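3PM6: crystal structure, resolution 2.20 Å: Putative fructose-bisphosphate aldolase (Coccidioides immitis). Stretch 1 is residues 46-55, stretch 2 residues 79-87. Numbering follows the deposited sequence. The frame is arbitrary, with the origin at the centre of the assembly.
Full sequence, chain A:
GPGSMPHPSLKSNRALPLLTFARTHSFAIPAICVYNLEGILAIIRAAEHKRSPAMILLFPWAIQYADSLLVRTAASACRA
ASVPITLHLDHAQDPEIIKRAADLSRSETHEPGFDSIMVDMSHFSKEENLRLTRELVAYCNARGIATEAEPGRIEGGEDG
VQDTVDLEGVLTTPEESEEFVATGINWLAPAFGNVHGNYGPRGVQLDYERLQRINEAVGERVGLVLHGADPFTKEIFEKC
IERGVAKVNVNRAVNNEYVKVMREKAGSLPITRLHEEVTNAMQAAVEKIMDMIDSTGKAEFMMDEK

Stretch 1 (46-55) AAEHKRSPAM
Stretch 2, residues 79-87: RAASVPITL

What fills the apolar centre of the contact? Val83, with chi1 at m (-61°), directs its CA-to-CB bond toward the first stretch and touches both its helix and the loop that follows. Val83 CG2 lies 3.7 Å from Ala47 CB and 3.2 Å from Ser52 O, while Val83 CG1 comes within 4.2 Å of Glu48 CA and 4.3 Å of Arg51 CA. Ala47, on the last helical turn, also meets Ile85 (chi1 m, chi2 t), its CB standing 4.0 Å from Ile85 CD1. The methyl of Ala47 thus packs against both branched side chains.

How does the first stretch turn from helix to strand? The helix closes in a Schellman motif: Arg51 adopts positive phi (52/55), Ser52 N bonds to Ala47 O at 2.9 Å and Arg51 N to Glu48 O at 3.2 Å. Ser52 (-127/140, chi1 t) and Pro53 (-61/163) then extend the chain toward the strand, and Ser52 OG donates to Pro53 O at 2.5 Å. In the second stretch, Val83 (-137/161) and Pro84 (-70/117) likewise lead into a strand.

What sets the register of the strands? They run parallel, with Ala54 opposite Ile85 (CA to CA 4.8 Å) and Met55 opposite Thr86 (CA to CA 4.9 Å). Ala54 (-163/169) bonds both ways: its N donates to Pro84 O at 3.0 Å, and its O accepts a weak bond from Thr86 N at 3.4 Å. CA-H...O contacts supplement this ladder, with Pro53 CA 3.0 Å from Pro84 O, Ile85 CA 3.2 Å from Ala54 O and Met55 CA 3.2 Å from Thr86 O. On one face, Ala54 CB packs 4.2 Å from Ile85 CG2; on the other, Met55 (m, t, t) brings CG to 3.5 Å from OG1 of Thr86 (chi1 p).

What holds the polar edge? Glu48, still within the helix, has its CA-to-CB bond sideways, but chi1 m and chi2 t carry its carboxylate to the start of the second stretch's loop, and chi3 near -13° orients the oxygens. There Glu48 OE2 accepts a hydrogen bond from Ser82 N at 2.9 Å, with an angle of 161° at the hydrogen, and a weak one from Ser82 OG (chi1 p) at 3.5 Å. The negative carboxylate thereby satisfies a backbone NH just beyond Ala81, whose CA lies 3.3 Å from Glu48 OE2.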

ATOM      1  N   ALA A  46      15.061   0.832  -5.029  1.00 21.52           N
ATOM      2  CA  ALA A  46      15.895   0.571  -6.195  1.00 21.42           C
ATOM      3  C   ALA A  46      16.304   1.879  -6.827  1.00 21.16           C
ATOM      4  O   ALA A  46      17.472   2.092  -7.075  1.00 21.99           O
ATOM      5  CB  ALA A  46      15.160  -0.312  -7.212  1.00 20.36           C
ATOM      6  N   ALA A  47      15.344   2.773  -7.029  1.00 21.69           N
ATOM      7  CA  ALA A  47      15.583   4.066  -7.647  1.00 21.63           C
ATOM      8  C   ALA A  47      16.531   4.941  -6.810  1.00 23.06           C
ATOM      9  O   ALA A  47      17.396   5.636  -7.355  1.00 21.91           O
ATOM     10  CB  ALA A  47      14.246   4.813  -7.881  1.00 21.38           C
ATOM     11  N   GLU A  48      16.363   4.935  -5.497  1.00 24.54           N
ATOM     12  CA  GLU A  48      17.268   5.750  -4.678  1.00 26.43           C
ATOM     13  C   GLU A  48      18.639   5.098  -4.627  1.00 27.00           C
ATOM     14  O   GLU A  48      19.647   5.793  -4.767  1.00 28.37           O
ATOM     15  CB  GLU A  48      16.697   6.009  -3.303  1.00 26.50           C
ATOM     16  CG  GLU A  48      15.532   7.041  -3.329  1.00 28.98           C
ATOM     17  CD  GLU A  48      14.853   7.208  -1.975  1.00 30.82           C
ATOM     18  OE1 GLU A  48      15.084   6.371  -1.072  1.00 29.69           O
ATOM     19  OE2 GLU A  48      14.077   8.171  -1.814  1.00 32.51           O
ATOM     20  N   HIS A  49      18.682   3.773  -4.478  1.00 26.46           N
ATOM     21  CA  HIS A  49      19.965   3.070  -4.450  1.00 26.78           C
ATOM     22  C   HIS A  49      20.780   3.353  -5.730  1.00 26.46           C
ATOM     23  O   HIS A  49      21.962   3.702  -5.647  1.00 25.87           O
ATOM     24  CB  HIS A  49      19.788   1.564  -4.199  1.00 26.41           C
ATOM     25  CG  HIS A  49      21.079   0.823  -4.014  1.00 29.64           C
ATOM     26  ND1 HIS A  49      21.286  -0.455  -4.499  1.00 29.47           N
ATOM     27  CD2 HIS A  49      22.241   1.189  -3.411  1.00 30.99           C
ATOM     28  CE1 HIS A  49      22.525  -0.834  -4.222  1.00 28.63           C
ATOM     29  NE2 HIS A  49      23.117   0.137  -3.549  1.00 30.90           N
ATOM     30  N   LYS A  50      20.136   3.250  -6.896  1.00 25.12           N
ATOM     31  CA  LYS A  50      20.824   3.368  -8.186  1.00 23.64           C
ATOM     32  C   LYS A  50      20.878   4.800  -8.705  1.00 23.68           C
ATOM     33  O   LYS A  50      21.375   5.059  -9.819  1.00 24.04           O
ATOM     34  CB  LYS A  50      20.126   2.479  -9.230  1.00 23.92           C
ATOM     35  CG  LYS A  50      20.084   1.005  -8.874  1.00 23.28           C
ATOM     36  CD  LYS A  50      21.489   0.417  -8.862  1.00 24.84           C
ATOM     37  CE  LYS A  50      21.896  -0.002 -10.239  1.00 24.35           C
ATOM     38  NZ  LYS A  50      22.881  -1.096 -10.166  1.00 26.41           N
ATOM     39  N   ARG A  51      20.343   5.735  -7.928  1.00 23.21           N
ATOM     40  CA  ARG A  51      20.273   7.137  -8.353  1.00 23.36           C
ATOM     41  C   ARG A  51      19.616   7.215  -9.731  1.00 22.90           C
ATOM     42  O   ARG A  51      20.175   7.760 -10.678  1.00 23.49           O
ATOM     43  CB  ARG A  51      21.680   7.763  -8.372  1.00 24.42           C
ATOM     44  N   SER A  52      18.423   6.642  -9.840  1.00 22.92           N
ATOM     45  CA  SER A  52      17.701   6.571 -11.130  1.00 21.30           C
ATOM     46  C   SER A  52      16.323   7.153 -10.905  1.00 20.67           C
ATOM     47  O   SER A  52      15.700   6.884  -9.868  1.00 19.96           O
ATOM     48  CB  SER A  52      17.548   5.116 -11.605  1.00 21.02           C
ATOM     49  OG  SER A  52      16.622   5.017 -12.691  1.00 21.58           O
ATOM     50  N   PRO A  53      15.836   7.923 -11.891  1.00 20.05           N
ATOM     51  CA  PRO A  53      14.433   8.243 -12.022  1.00 19.91           C
ATOM     52  C   PRO A  53      13.656   6.939 -12.212  1.00 19.11           C
ATOM     53  O   PRO A  53      14.260   5.909 -12.512  1.00 18.50           O
ATOM     54  CB  PRO A  53      14.405   9.043 -13.313  1.00 19.94           C
ATOM     55  CG  PRO A  53      15.534   8.430 -14.130  1.00 19.56           C
ATOM     56  CD  PRO A  53      16.595   8.355 -13.078  1.00 20.61           C
ATOM     57  N   ALA A  54      12.340   6.977 -12.009  1.00 18.82           N
ATOM     58  CA  ALA A  54      11.487   5.795 -12.190  1.00 17.38           C
ATOM     59  C   ALA A  54      10.060   6.235 -12.296  1.00 16.76           C
ATOM     60  O   ALA A  54       9.751   7.375 -12.047  1.00 17.51           O
ATOM     61  CB  ALA A  54      11.629   4.784 -10.999  1.00 16.99           C
ATOM     62  N   MET A  55       9.184   5.320 -12.687  1.00 15.99           N
ATOM     63  CA  MET A  55       7.766   5.578 -12.615  1.00 16.07           C
ATOM     64  C   MET A  55       7.125   4.382 -11.955  1.00 15.15           C
ATOM     65  O   MET A  55       7.524   3.231 -12.186  1.00 15.33           O
ATOM     66  CB  MET A  55       7.169   5.822 -14.013  1.00 15.84           C
ATOM     67  CG  MET A  55       7.573   7.143 -14.643  1.00 16.88           C
ATOM     68  SD  MET A  55       6.836   7.384 -16.320  1.00 17.88           S
ATOM     69  CE  MET A  55       7.372   9.085 -16.597  1.00 19.73           C
ATOM     70  N   ARG A  79       6.388  11.531  -4.033  1.00 28.92           N
ATOM     71  CA  ARG A  79       6.720  12.854  -3.507  1.00 31.49           C
ATOM     72  C   ARG A  79       7.896  12.830  -2.550  1.00 31.94           C
ATOM     73  O   ARG A  79       8.746  13.700  -2.629  1.00 33.27           O
ATOM     74  CB  ARG A  79       5.529  13.503  -2.783  1.00 32.13           C
ATOM     75  CG  ARG A  79       4.285  13.776  -3.655  1.00 35.47           C
ATOM     76  CD  ARG A  79       4.569  14.686  -4.851  1.00 40.23           C
ATOM     77  NE  ARG A  79       3.608  14.483  -5.943  1.00 44.09           N
ATOM     78  CZ  ARG A  79       2.711  15.380  -6.360  1.00 47.07           C
ATOM     79  NH1 ARG A  79       2.612  16.574  -5.770  1.00 48.44           N
ATOM     80  NH2 ARG A  79       1.902  15.082  -7.381  1.00 47.05           N
ATOM     81  N   ALA A  80       7.935  11.831  -1.667  1.00 31.37           N
ATOM     82  CA  ALA A  80       8.932  11.744  -0.606  1.00 31.12           C
ATOM     83  C   ALA A  80      10.289  11.202  -1.066  1.00 30.38           C
ATOM     84  O   ALA A  80      11.264  11.236  -0.305  1.00 31.27           O
ATOM     85  CB  ALA A  80       8.393  10.892   0.543  1.00 30.90           C
ATOM     86  N   ALA A  81      10.352  10.697  -2.295  1.00 28.70           N
ATOM     87  CA  ALA A  81      11.565  10.076  -2.833  1.00 27.18           C
ATOM     88  C   ALA A  81      12.614  11.145  -3.107  1.00 26.77           C
ATOM     89  O   ALA A  81      12.235  12.270  -3.435  1.00 26.62           O
ATOM     90  CB  ALA A  81      11.225   9.321  -4.119  1.00 26.35           C
ATOM     91  N   SER A  82      13.909  10.792  -3.009  1.00 26.31           N
ATOM     92  CA  SER A  82      15.020  11.734  -3.281  1.00 26.72           C
ATOM     93  C   SER A  82      15.522  11.722  -4.717  1.00 26.43           C
ATOM     94  O   SER A  82      16.593  12.263  -5.002  1.00 26.86           O
ATOM     95  CB  SER A  82      16.208  11.503  -2.343  1.00 27.81           C
ATOM     96  OG  SER A  82      16.796  10.228  -2.562  1.00 28.05           O
ATOM     97  N   VAL A  83      14.764  11.074  -5.607  1.00 24.74           N
ATOM     98  CA  VAL A  83      15.072  11.023  -7.024  1.00 23.60           C
ATOM     99  C   VAL A  83      13.723  11.253  -7.705  1.00 23.77           C
ATOM    100  O   VAL A  83      12.664  11.096  -7.047  1.00 23.27           O
ATOM    101  CB  VAL A  83      15.719   9.657  -7.445  1.00 22.95           C
ATOM    102  CG1 VAL A  83      17.045   9.428  -6.713  1.00 24.32           C
ATOM    103  CG2 VAL A  83      14.777   8.466  -7.228  1.00 21.96           C
ATOM    104  N   PRO A  84      13.730  11.637  -8.998  1.00 23.43           N
ATOM    105  CA  PRO A  84      12.427  11.833  -9.656  1.00 23.21           C
ATOM    106  C   PRO A  84      11.665  10.512  -9.897  1.00 21.84           C
ATOM    107  O   PRO A  84      12.136   9.625 -10.631  1.00 20.56           O
ATOM    108  CB  PRO A  84      12.798  12.526 -10.972  1.00 23.22           C
ATOM    109  CG  PRO A  84      14.203  12.973 -10.802  1.00 23.82           C
ATOM    110  CD  PRO A  84      14.825  11.946  -9.924  1.00 23.83           C
ATOM    111  N   ILE A  85      10.502  10.397  -9.247  1.00 21.59           N
ATOM    112  CA  ILE A  85       9.591   9.282  -9.471  1.00 20.06           C
ATOM    113  C   ILE A  85       8.150   9.809  -9.600  1.00 20.51           C
ATOM    114  O   ILE A  85       7.679  10.547  -8.732  1.00 20.50           O
ATOM    115  CB  ILE A  85       9.642   8.265  -8.320  1.00 19.46           C
ATOM    116  CG1 ILE A  85      11.076   7.893  -7.964  1.00 19.04           C
ATOM    117  CG2 ILE A  85       8.860   7.013  -8.703  1.00 18.63           C
ATOM    118  CD1 ILE A  85      11.168   7.031  -6.707  1.00 17.07           C
ATOM    119  N   THR A  86       7.442   9.409 -10.663  1.00 20.01           N
ATOM    120  CA  THR A  86       6.052   9.826 -10.841  1.00 19.00           C
ATOM    121  C   THR A  86       5.144   8.627 -10.987  1.00 19.41           C
ATOM    122  O   THR A  86       5.616   7.505 -11.143  1.00 20.35           O
ATOM    123  CB  THR A  86       5.891  10.765 -12.064  1.00 19.66           C
ATOM    124  OG1 THR A  86       6.203  10.049 -13.260  1.00 17.30           O
ATOM    125  CG2 THR A  86       6.842  12.014 -11.928  1.00 18.09           C
ATOM    126  N   LEU A  87       3.837   8.887 -10.973  1.00 18.79           N
ATOM    127  CA  LEU A  87       2.812   7.862 -10.915  1.00 17.65           C
ATOM    128  C   LEU A  87       1.952   7.813 -12.203  1.00 16.74           C
ATOM    129  O   LEU A  87       1.451   8.826 -12.659  1.00 17.61           O
ATOM    130  CB  LEU A  87       1.942   8.083  -9.677  1.00 17.06           C
ATOM    131  CG  LEU A  87       0.805   7.095  -9.459  1.00 14.21           C
ATOM    132  CD1 LEU A  87       1.321   5.665  -9.284  1.00 13.16           C
ATOM    133  CD2 LEU A  87      -0.001   7.541  -8.235  1.00 15.05           C
TER